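Local coordinates for RNA-binding protein (Porphyromonas gingivalis W83, PDB 7JLY) that probably binds RNA through an RNA recognition motif and carries a calcium ion in the crystal, at residues 3-8 against 49-54; 10-15 against 41-46; 14-19 against 32-37; 59-64 against 74-79. All coordinates share one frame; numbering follows the deposited sequence. Where two conformers were deposited one is given.

Contact 1: residues 3-8 against 49-54. With CA (calcium ion), chain C.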
# COMPACT_ATOMS: atom_id res chain seq x y z
N MET A 3 2.99 -2.96 -11.19
CA MET A 3 3.84 -2.18 -10.30
C MET A 3 3.59 -2.54 -8.85
O MET A 3 2.44 -2.67 -8.41
CB MET A 3 3.64 -0.67 -10.50
CG MET A 3 4.47 0.16 -9.51
SD MET A 3 4.66 1.92 -9.92
CE MET A 3 5.49 1.80 -11.50
N ASN A 4 4.68 -2.72 -8.12
CA ASN A 4 4.68 -2.94 -6.68
C ASN A 4 4.72 -1.58 -5.99
O ASN A 4 5.54 -0.73 -6.36
CB ASN A 4 5.88 -3.80 -6.28
CG ASN A 4 5.73 -4.45 -4.90
OD1 ASN A 4 4.62 -4.68 -4.41
ND2 ASN A 4 6.87 -4.77 -4.28
N ILE A 5 3.83 -1.37 -5.03
CA ILE A 5 3.73 -0.09 -4.34
C ILE A 5 3.97 -0.28 -2.86
O ILE A 5 3.32 -1.10 -2.23
CB ILE A 5 2.34 0.56 -4.54
CG1 ILE A 5 2.01 0.65 -6.03
CG2 ILE A 5 2.30 1.95 -3.88
CD1 ILE A 5 0.65 1.23 -6.31
N TYR A 6 4.93 0.47 -2.34
CA TYR A 6 5.20 0.53 -0.91
C TYR A 6 4.22 1.48 -0.25
O TYR A 6 4.09 2.61 -0.70
CB TYR A 6 6.64 1.00 -0.67
CG TYR A 6 7.11 1.02 0.78
CD1 TYR A 6 6.80 2.08 1.62
CD2 TYR A 6 7.90 -0.01 1.29
CE1 TYR A 6 7.24 2.12 2.94
CE2 TYR A 6 8.35 0.02 2.61
CZ TYR A 6 8.02 1.08 3.43
OH TYR A 6 8.46 1.12 4.74
N VAL A 7 3.54 1.04 0.81
CA VAL A 7 2.71 1.95 1.60
C VAL A 7 3.17 1.89 3.06
O VAL A 7 3.20 0.82 3.66
CB VAL A 7 1.20 1.62 1.50
CG1 VAL A 7 0.37 2.78 2.03
CG2 VAL A 7 0.80 1.31 0.05
N GLY A 8 3.52 3.04 3.64
CA GLY A 8 4.13 3.05 4.96
C GLY A 8 3.67 4.21 5.83
O GLY A 8 2.82 4.99 5.40
N VAL A 49 1.25 -3.07 -2.08
CA VAL A 49 0.12 -3.31 -2.96
C VAL A 49 0.62 -3.46 -4.40
O VAL A 49 1.38 -2.63 -4.87
CB VAL A 49 -0.93 -2.18 -2.91
CG1 VAL A 49 -2.05 -2.48 -3.88
CG2 VAL A 49 -1.47 -1.99 -1.48
N GLU A 50 0.19 -4.52 -5.09
CA GLU A 50 0.53 -4.67 -6.49
C GLU A 50 -0.66 -4.29 -7.34
O GLU A 50 -1.79 -4.70 -7.05
CB GLU A 50 0.98 -6.10 -6.81
CG GLU A 50 2.41 -6.38 -6.39
CD GLU A 50 2.87 -7.77 -6.81
OE1 GLU A 50 2.66 -8.13 -7.98
OE2 GLU A 50 3.43 -8.49 -5.96
N MET A 51 -0.42 -3.50 -8.37
CA MET A 51 -1.45 -3.11 -9.32
C MET A 51 -1.05 -3.62 -10.69
O MET A 51 0.13 -3.63 -11.03
CB MET A 51 -1.66 -1.59 -9.33
CG MET A 51 -2.24 -1.05 -8.02
SD MET A 51 -2.54 0.71 -8.10
CE MET A 51 -3.98 0.75 -9.16
N GLU A 52 -2.02 -4.08 -11.48
CA GLU A 52 -1.68 -4.74 -12.73
C GLU A 52 -1.15 -3.77 -13.79
O GLU A 52 -0.30 -4.13 -14.60
CB GLU A 52 -2.89 -5.51 -13.28
CG GLU A 52 -2.58 -6.35 -14.54
CD GLU A 52 -1.46 -7.40 -14.33
OE1 GLU A 52 -1.41 -8.03 -13.24
OE2 GLU A 52 -0.63 -7.58 -15.25
N ASP A 53 -1.63 -2.53 -13.74
CA ASP A 53 -1.29 -1.51 -14.74
C ASP A 53 -0.35 -0.47 -14.15
O ASP A 53 -0.73 0.26 -13.23
CB ASP A 53 -2.57 -0.84 -15.26
CG ASP A 53 -2.30 0.12 -16.42
OD1 ASP A 53 -2.21 -0.36 -17.57
OD2 ASP A 53 -2.19 1.34 -16.18
N GLU A 54 0.87 -0.39 -14.68
CA GLU A 54 1.86 0.58 -14.21
C GLU A 54 1.36 2.01 -14.25
O GLU A 54 1.71 2.82 -13.39
CB GLU A 54 3.12 0.49 -15.07
CG GLU A 54 4.26 -0.24 -14.43
CD GLU A 54 5.59 0.05 -15.11
OE1 GLU A 54 5.61 0.88 -16.05
OE2 GLU A 54 6.61 -0.55 -14.69
CA CA C . 8.83 -1.44 -13.55
O HOH W 1 3.97 -7.03 -3.44
O HOH W 2 8.54 -1.24 -11.14
O HOH W 3 8.53 -0.95 -15.73
O HOH W 4 9.06 1.04 -13.18

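Contact 2: residues 10-15 against 41-46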
# COMPACT_ATOMS: atom_id res chain seq x y z
N LEU A 10 1.83 3.80 8.32
CA LEU A 10 0.40 3.48 8.46
C LEU A 10 -0.05 3.45 9.91
O LEU A 10 0.66 2.94 10.76
CB LEU A 10 0.09 2.13 7.81
CG LEU A 10 0.29 2.03 6.30
CD1 LEU A 10 0.09 0.59 5.83
CD2 LEU A 10 -0.69 2.96 5.58
N ASN A 11 -1.22 4.02 10.17
CA ASN A 11 -1.97 3.72 11.39
C ASN A 11 -1.96 2.20 11.59
O ASN A 11 -2.22 1.45 10.65
CB ASN A 11 -3.41 4.27 11.25
CG ASN A 11 -4.23 4.16 12.54
OD1 ASN A 11 -4.13 3.18 13.29
ND2 ASN A 11 -5.06 5.17 12.78
N TYR A 12 -1.62 1.74 12.78
CA TYR A 12 -1.48 0.29 12.99
C TYR A 12 -2.80 -0.45 12.83
O TYR A 12 -2.82 -1.68 12.73
CB TYR A 12 -0.87 0.00 14.36
CG TYR A 12 0.58 0.42 14.48
CD1 TYR A 12 1.55 -0.13 13.64
CD2 TYR A 12 0.98 1.34 15.42
CE1 TYR A 12 2.87 0.24 13.74
CE2 TYR A 12 2.30 1.71 15.54
CZ TYR A 12 3.24 1.16 14.70
OH TYR A 12 4.57 1.54 14.81
N ARG A 13 -3.91 0.29 12.78
CA ARG A 13 -5.22 -0.30 12.53
C ARG A 13 -5.46 -0.55 11.03
O ARG A 13 -6.44 -1.20 10.67
CB ARG A 13 -6.34 0.59 13.07
CG ARG A 13 -6.35 0.73 14.59
CD ARG A 13 -7.51 1.61 15.06
NE ARG A 13 -8.80 0.93 14.98
CZ ARG A 13 -9.67 1.08 13.99
NH1 ARG A 13 -9.40 1.89 12.97
NH2 ARG A 13 -10.82 0.42 14.00
N VAL A 14 -4.60 -0.02 10.17
CA VAL A 14 -4.81 -0.22 8.73
C VAL A 14 -4.64 -1.69 8.33
O VAL A 14 -3.60 -2.30 8.58
CB VAL A 14 -3.86 0.65 7.90
CG1 VAL A 14 -3.89 0.22 6.44
CG2 VAL A 14 -4.26 2.12 8.01
N ARG A 15 -5.69 -2.25 7.73
CA ARG A 15 -5.71 -3.65 7.30
C ARG A 15 -5.40 -3.79 5.82
O ARG A 15 -5.43 -2.82 5.08
CB ARG A 15 -7.08 -4.27 7.56
CG ARG A 15 -7.49 -4.24 9.01
CD ARG A 15 -9.00 -4.42 9.15
NE ARG A 15 -9.75 -3.37 8.47
CZ ARG A 15 -11.08 -3.32 8.44
NH1 ARG A 15 -11.78 -4.27 9.04
NH2 ARG A 15 -11.71 -2.33 7.81
N GLY A 41 2.26 -11.02 15.40
CA GLY A 41 1.33 -11.05 14.29
C GLY A 41 0.75 -9.68 13.98
O GLY A 41 -0.11 -9.52 13.10
N ARG A 42 1.24 -8.66 14.68
CA ARG A 42 0.67 -7.33 14.56
C ARG A 42 1.38 -6.48 13.50
O ARG A 42 2.58 -6.61 13.26
CB ARG A 42 0.72 -6.62 15.92
CG ARG A 42 -0.08 -7.35 16.99
CD ARG A 42 0.13 -6.76 18.37
NE ARG A 42 -0.51 -5.46 18.53
CZ ARG A 42 -0.68 -4.88 19.71
NH1 ARG A 42 -0.27 -5.49 20.81
NH2 ARG A 42 -1.28 -3.70 19.80
N SER A 43 0.61 -5.59 12.88
CA SER A 43 1.12 -4.72 11.83
C SER A 43 2.38 -3.98 12.24
O SER A 43 2.50 -3.53 13.38
CB SER A 43 0.03 -3.71 11.44
OG SER A 43 0.59 -2.61 10.76
N ARG A 44 3.33 -3.88 11.31
CA ARG A 44 4.53 -3.08 11.52
C ARG A 44 4.40 -1.70 10.88
O ARG A 44 5.36 -0.91 10.86
CB ARG A 44 5.77 -3.79 10.97
CG ARG A 44 6.17 -5.02 11.78
CD ARG A 44 7.37 -5.70 11.15
NE ARG A 44 8.46 -4.76 10.93
CZ ARG A 44 9.47 -4.94 10.09
NH1 ARG A 44 9.56 -6.06 9.37
NH2 ARG A 44 10.40 -4.02 9.97
N GLY A 45 3.21 -1.41 10.35
CA GLY A 45 2.90 -0.07 9.88
C GLY A 45 3.18 0.16 8.40
O GLY A 45 3.11 1.29 7.92
N PHE A 46 3.51 -0.90 7.69
CA PHE A 46 3.77 -0.78 6.27
C PHE A 46 3.40 -2.05 5.51
O PHE A 46 3.19 -3.11 6.09
CB PHE A 46 5.23 -0.41 6.01
CG PHE A 46 6.21 -1.56 6.15
CD1 PHE A 46 6.59 -2.01 7.39
CD2 PHE A 46 6.78 -2.14 5.02
CE1 PHE A 46 7.52 -3.05 7.52
CE2 PHE A 46 7.70 -3.18 5.14
CZ PHE A 46 8.07 -3.63 6.39
O HOH W 5 -1.26 -1.02 9.49
O HOH W 6 6.11 1.10 12.67

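Contact 3: residues 14-19 against 32-37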
# COMPACT_ATOMS: atom_id res chain seq x y z
N VAL A 14 -4.60 -0.02 10.17
CA VAL A 14 -4.81 -0.22 8.73
C VAL A 14 -4.64 -1.69 8.33
O VAL A 14 -3.60 -2.30 8.58
CB VAL A 14 -3.86 0.65 7.90
CG1 VAL A 14 -3.89 0.22 6.44
CG2 VAL A 14 -4.26 2.12 8.01
N ARG A 15 -5.69 -2.25 7.73
CA ARG A 15 -5.71 -3.65 7.30
C ARG A 15 -5.40 -3.79 5.82
O ARG A 15 -5.43 -2.82 5.08
CB ARG A 15 -7.08 -4.27 7.56
CG ARG A 15 -7.49 -4.24 9.01
CD ARG A 15 -9.00 -4.42 9.15
NE ARG A 15 -9.75 -3.37 8.47
CZ ARG A 15 -11.08 -3.32 8.44
NH1 ARG A 15 -11.78 -4.27 9.04
NH2 ARG A 15 -11.71 -2.33 7.81
N GLU A 16 -5.13 -5.02 5.38
CA GLU A 16 -4.97 -5.27 3.95
C GLU A 16 -6.20 -4.82 3.15
O GLU A 16 -6.06 -4.28 2.05
CB GLU A 16 -4.67 -6.75 3.70
CG GLU A 16 -3.24 -7.09 4.14
CD GLU A 16 -2.94 -8.57 4.08
OE1 GLU A 16 -3.81 -9.33 3.60
OE2 GLU A 16 -1.84 -8.97 4.53
N GLU A 17 -7.40 -5.02 3.70
CA GLU A 17 -8.58 -4.65 2.92
C GLU A 17 -8.69 -3.13 2.80
O GLU A 17 -9.22 -2.63 1.82
CB GLU A 17 -9.86 -5.25 3.52
CG GLU A 17 -10.39 -4.52 4.72
CD GLU A 17 -11.85 -4.85 4.96
OE1 GLU A 17 -12.72 -4.06 4.52
OE2 GLU A 17 -12.14 -5.90 5.58
N ASP A 18 -8.17 -2.40 3.78
CA ASP A 18 -8.13 -0.95 3.70
C ASP A 18 -7.15 -0.47 2.63
O ASP A 18 -7.41 0.53 1.96
CB ASP A 18 -7.75 -0.36 5.06
CG ASP A 18 -8.70 -0.80 6.17
OD1 ASP A 18 -9.91 -0.85 5.90
OD2 ASP A 18 -8.24 -1.09 7.29
N LEU A 19 -6.02 -1.17 2.47
CA LEU A 19 -5.06 -0.83 1.43
C LEU A 19 -5.64 -1.12 0.06
O LEU A 19 -5.51 -0.32 -0.86
CB LEU A 19 -3.75 -1.59 1.60
CG LEU A 19 -2.95 -1.19 2.84
CD1 LEU A 19 -1.64 -1.94 2.84
CD2 LEU A 19 -2.69 0.32 2.84
N ALA A 32 -2.32 -7.47 -1.93
CA ALA A 32 -2.18 -6.50 -0.85
C ALA A 32 -1.68 -7.23 0.39
O ALA A 32 -2.23 -8.27 0.78
CB ALA A 32 -3.50 -5.78 -0.57
N ARG A 33 -0.61 -6.71 0.99
CA ARG A 33 0.01 -7.37 2.13
C ARG A 33 0.39 -6.32 3.16
O ARG A 33 1.01 -5.32 2.82
CB ARG A 33 1.27 -8.14 1.71
CG ARG A 33 1.07 -9.12 0.56
CD ARG A 33 2.35 -9.88 0.25
NE ARG A 33 3.32 -9.09 -0.50
CZ ARG A 33 4.61 -8.97 -0.18
NH1 ARG A 33 5.09 -9.58 0.90
NH2 ARG A 33 5.42 -8.24 -0.93
N VAL A 34 0.01 -6.53 4.42
CA VAL A 34 0.55 -5.74 5.52
C VAL A 34 1.62 -6.57 6.19
O VAL A 34 1.38 -7.73 6.52
CB VAL A 34 -0.52 -5.33 6.54
CG1 VAL A 34 0.15 -4.73 7.79
CG2 VAL A 34 -1.52 -4.34 5.93
N ILE A 35 2.81 -6.00 6.35
CA ILE A 35 3.91 -6.74 6.97
C ILE A 35 3.71 -6.72 8.48
O ILE A 35 3.43 -5.67 9.05
CB ILE A 35 5.28 -6.14 6.63
CG1 ILE A 35 5.47 -6.04 5.11
CG2 ILE A 35 6.40 -6.96 7.27
CD1 ILE A 35 5.25 -7.36 4.39
N THR A 36 3.86 -7.88 9.11
CA THR A 36 3.58 -8.01 10.53
C THR A 36 4.78 -8.53 11.30
O THR A 36 5.69 -9.12 10.71
CB THR A 36 2.42 -8.96 10.78
OG1 THR A 36 2.74 -10.24 10.22
CG2 THR A 36 1.13 -8.43 10.16
N ASP A 37 4.77 -8.31 12.61
CA ASP A 37 5.80 -8.85 13.51
C ASP A 37 5.69 -10.36 13.53
O ASP A 37 4.59 -10.90 13.58
CB ASP A 37 5.64 -8.27 14.92
CG ASP A 37 6.70 -8.79 15.89
OD1 ASP A 37 7.81 -8.22 15.93
OD2 ASP A 37 6.42 -9.76 16.61
O HOH W 7 -1.06 -8.90 7.19

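Contact 4: residues 59-64 against 74-79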
# COMPACT_ATOMS: atom_id res chain seq x y z
N ARG A 59 -0.35 6.85 -11.26
CA ARG A 59 -1.42 7.81 -10.99
C ARG A 59 -1.80 7.78 -9.51
O ARG A 59 -2.00 8.82 -8.88
CB ARG A 59 -2.64 7.52 -11.86
CG ARG A 59 -3.91 8.20 -11.39
CD ARG A 59 -5.10 7.71 -12.19
NE ARG A 59 -5.02 8.14 -13.58
CZ ARG A 59 -5.45 9.33 -14.00
NH1 ARG A 59 -5.99 10.18 -13.12
NH2 ARG A 59 -5.36 9.67 -15.27
N ALA A 60 -1.91 6.57 -8.94
CA ALA A 60 -2.29 6.46 -7.53
C ALA A 60 -1.24 7.11 -6.65
O ALA A 60 -1.56 7.84 -5.72
CB ALA A 60 -2.48 5.00 -7.14
N ILE A 61 0.04 6.87 -6.95
CA ILE A 61 1.11 7.46 -6.16
C ILE A 61 1.06 8.99 -6.24
O ILE A 61 1.23 9.68 -5.24
CB ILE A 61 2.48 6.93 -6.63
CG1 ILE A 61 2.64 5.47 -6.20
CG2 ILE A 61 3.63 7.80 -6.09
CD1 ILE A 61 3.65 4.69 -7.03
N GLU A 62 0.80 9.52 -7.43
CA GLU A 62 0.79 10.97 -7.64
C GLU A 62 -0.36 11.63 -6.88
O GLU A 62 -0.21 12.71 -6.31
CB GLU A 62 0.69 11.28 -9.14
CG GLU A 62 0.56 12.77 -9.48
CD GLU A 62 1.86 13.53 -9.34
OE1 GLU A 62 2.93 12.88 -9.17
OE2 GLU A 62 1.83 14.78 -9.41
N GLU A 63 -1.51 10.97 -6.87
CA GLU A 63 -2.67 11.51 -6.17
C GLU A 63 -2.48 11.39 -4.66
O GLU A 63 -2.74 12.34 -3.90
CB GLU A 63 -3.96 10.81 -6.60
CG GLU A 63 -5.16 11.18 -5.71
CD GLU A 63 -6.49 10.94 -6.38
OE1 GLU A 63 -6.55 10.99 -7.63
OE2 GLU A 63 -7.47 10.70 -5.64
N LEU A 64 -2.03 10.22 -4.22
CA LEU A 64 -2.01 9.93 -2.79
C LEU A 64 -0.85 10.58 -2.05
O LEU A 64 -0.89 10.69 -0.82
CB LEU A 64 -2.00 8.43 -2.55
CG LEU A 64 -3.29 7.69 -2.91
CD1 LEU A 64 -3.09 6.20 -2.77
CD2 LEU A 64 -4.45 8.14 -2.02
N LEU A 74 0.64 9.47 4.57
CA LEU A 74 1.07 8.30 3.82
C LEU A 74 2.51 8.37 3.34
O LEU A 74 3.00 9.44 2.92
CB LEU A 74 0.18 8.08 2.60
CG LEU A 74 -1.23 7.55 2.85
CD1 LEU A 74 -2.08 7.77 1.61
CD2 LEU A 74 -1.18 6.07 3.21
N ILE A 75 3.18 7.23 3.39
CA ILE A 75 4.32 6.96 2.53
C ILE A 75 3.76 6.14 1.38
O ILE A 75 3.21 5.07 1.63
CB ILE A 75 5.42 6.16 3.22
CG1 ILE A 75 5.99 6.90 4.43
CG2 ILE A 75 6.51 5.81 2.20
CD1 ILE A 75 7.03 6.07 5.23
N VAL A 76 3.84 6.64 0.15
CA VAL A 76 3.37 5.87 -1.01
C VAL A 76 4.36 6.05 -2.15
O VAL A 76 4.55 7.17 -2.66
CB VAL A 76 1.95 6.30 -1.49
CG1 VAL A 76 1.48 5.39 -2.60
CG2 VAL A 76 0.96 6.26 -0.36
N LYS A 77 4.98 4.96 -2.56
CA LYS A 77 6.10 5.05 -3.49
C LYS A 77 6.26 3.75 -4.26
O LYS A 77 5.88 2.67 -3.77
CB LYS A 77 7.39 5.39 -2.73
CG LYS A 77 7.86 4.31 -1.75
CD LYS A 77 9.13 4.72 -0.97
CE LYS A 77 9.46 3.70 0.13
NZ LYS A 77 10.57 4.14 1.03
N GLU A 78 6.80 3.85 -5.46
CA GLU A 78 7.14 2.66 -6.22
C GLU A 78 8.12 1.80 -5.43
O GLU A 78 9.08 2.32 -4.84
CB GLU A 78 7.73 3.03 -7.58
CG GLU A 78 8.25 1.82 -8.36
CD GLU A 78 8.82 2.19 -9.72
OE1 GLU A 78 8.82 3.39 -10.07
OE2 GLU A 78 9.26 1.27 -10.44
N ALA A 79 7.88 0.50 -5.41
CA ALA A 79 8.77 -0.44 -4.75
C ALA A 79 9.50 -1.33 -5.76
O ALA A 79 9.03 -1.52 -6.87
CB ALA A 79 7.98 -1.31 -3.79

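Contact 1: residues 3-8 against 49-54
Met3 O is gripped twice from the facing strand: by the Met51 N-H, 3.0 Å from N to O, nearly straight (168°) and in the carbonyl plane, and less strongly by a CA-H contact from Glu50 CA at 3.4 Å. Met3 N returns a bond to Met51 O, which closes an antiparallel hydrogen-bonded pair; Ile5 and Val49 form the next, with Ile5 N 2.8 Å from Val49 O. Between them Asn4 and Glu50 make a non-hydrogen-bonded pair. Asn4 CG, anti to the backbone N (chi1 -162°), carries OD1 to 3.4 Å from Glu50 CG; amide and carboxylate stand 77° apart. One water donates to both Asn4 OD1 and Glu50 OE2, while Asn4 ND2 is held by Leu80 O. On the reverse face Ile5 CD1 lies obliquely against Met51 SD at 3.7 Å. The Met3 chain, bent at its tip, sets CE across Glu54 CG at 3.8 Å. Glu54 OE2 binds calcium at 2.7 Å, where three waters also coordinate, and OE1 forms a salt bridge with Arg58. The two strands are the central pair of the RNA recognition motif, whose outer face, with Tyr6 and Phe48, is the usual RNA-binding surface. Strands 29-36 and 72-78 flank the pair, and helix 54-64 covers Met3 and Ile5 through Ala57.

Contact 2: residues 10-15 against 41-46
Ser43 opens the contact with its OG anti to the backbone N (chi1 162°), where it accepts from Gly45 N at 2.9 Å in an ST turn. The same OG donates to a water, 2.8 Å from its oxygen, and that water donates to Asn11 O and Val14 O, the two ends of a type I turn. Asn11 OD1 accepts from Arg13 N, an Asx turn within this loop. At Arg44 the peptide carbon meets the edge of the Tyr12 ring, CE1 to C 3.8 Å, and a second water joins Arg44 O to Tyr12 OH. Gly45 follows with positive phi (93°), suited to glycine, its N near the plane of the same ring edge. Gly45 O takes the Leu10 N-H at 2.8 Å on a lone pair; Leu10 CB sits close to this oxygen, at 3.1 Å. At Phe46, Leu10 CD1 touches CA at 4.0 Å, while the ring meets that of Tyr6. The loop between the first strand and first helix of the RNA recognition motif thus meets the chain leading into strand 46-51 through one direct hydrogen bond and two water bridges, the Tyr12 ring edge and Leu10 laid against backbone atoms, so the join is mostly polar.

Contact 3: residues 14-19 against 32-37
Val34 fills the tight part of the contact: its CG2 meets Leu19 CD1 at 3.9 Å, the two side chains crossing at about a right angle, and Glu16 CG at 3.7 Å. CG2 stands beside the backbone N, so the same methyl also reaches the chain at Val14 O and Arg15 C. Next to this apolar patch Glu16, extended beyond CG, reaches obliquely across the strand and accepts the Val34 N-H on the anti lone pair of OE2, 3.1 Å from N to O and nearly straight (164°). Its other oxygen, OE1, faces Ala32 O at 3.4 Å, two acceptors that would probably raise the cost of the negative charge. In the beta-alpha-beta-beta-alpha-beta order of the RNA recognition motif, helix 16-23 is the first helix and strand 29-36, which follows it, an edge strand of the sheet, with Leu19 continuing inward to Val49 and Leu10. The solvent side is looser. There a water donates to both Glu16 OE2 and Val34 O, bridging helix and strand. Arg15, at the N-cap position, points away from the strand and grips Asp18 side-on: NE to OD2 at 3.0 Å (173°) and NH2 to OD1 at 3.0 Å, the latter on a syn lone pair. Asp18 OD2 also accepts Arg15 N at 2.8 Å, while Glu17 lies over one face of the guanidinium and makes a long, weak ion pair with it.

Contact 4: residues 59-64 against 74-79
Ile61 has CG1 anti to the carbonyl carbon (chi1 -72°) and an extended chi2 of 158°, which together send CD1 toward the backbone of strand 72-78. Val76 answers with CG1 anti to its own backbone N (chi1 -175°), so that Ile61 CG1 and Val76 CG1 meet obliquely at 3.8 Å. Each branch of Ile61 has its own seat: CG2 rests 3.6 Å from Val76 O, and CD1 lies 3.6 Å from Glu78 N. One turn later Leu64 CB touches two side chains more loosely, Leu74 CD1 at 4.2 Å and Val76 CG2 at 4.3 Å. No hydrogen bond joins the two segments; the contact is apolar, branched side chains of the helix lying on those of the strand. The second helix of the RNA recognition motif is here set against the last strand in sequence, the axes of segments 59-64 and 75-78 approaching to 7.9 Å and running roughly antiparallel. Val76 also packs on Ile5, Leu74 on Val7 and Leu10, and Leu64 on Leu22 and Leu23 of helix 16-23. Lys77 makes a cation-pi contact with Tyr6; helix 54-64 lies on the face of strand 72-78 that carries Leu74 and Val76, and strand 3-8 is hydrogen-bonded alongside.

Contacts 1, 3 and 4 reach one antiparallel sheet. Contact 1 supplies its middle, and contact 4 joins it directly: Tyr6 N lies 2.8 Å from Lys77 O and Asn4 O 2.8 Å from Ala79 N, with centres about 9 Å apart. Contact 3 packs on the same core, Val49 CG2 lying 3.9 Å from Leu19 CB. Contact 2, about 6 Å from contact 3 between centres, shares Val14 and Arg15 with it; its Phe46 brings CD2 to 3.6 Å from Tyr6 CE2. The calcium sits at the far end of contact 1 from contact 2, and the side chain of Glu78 in contact 4 comes within about 4 Å of the ion.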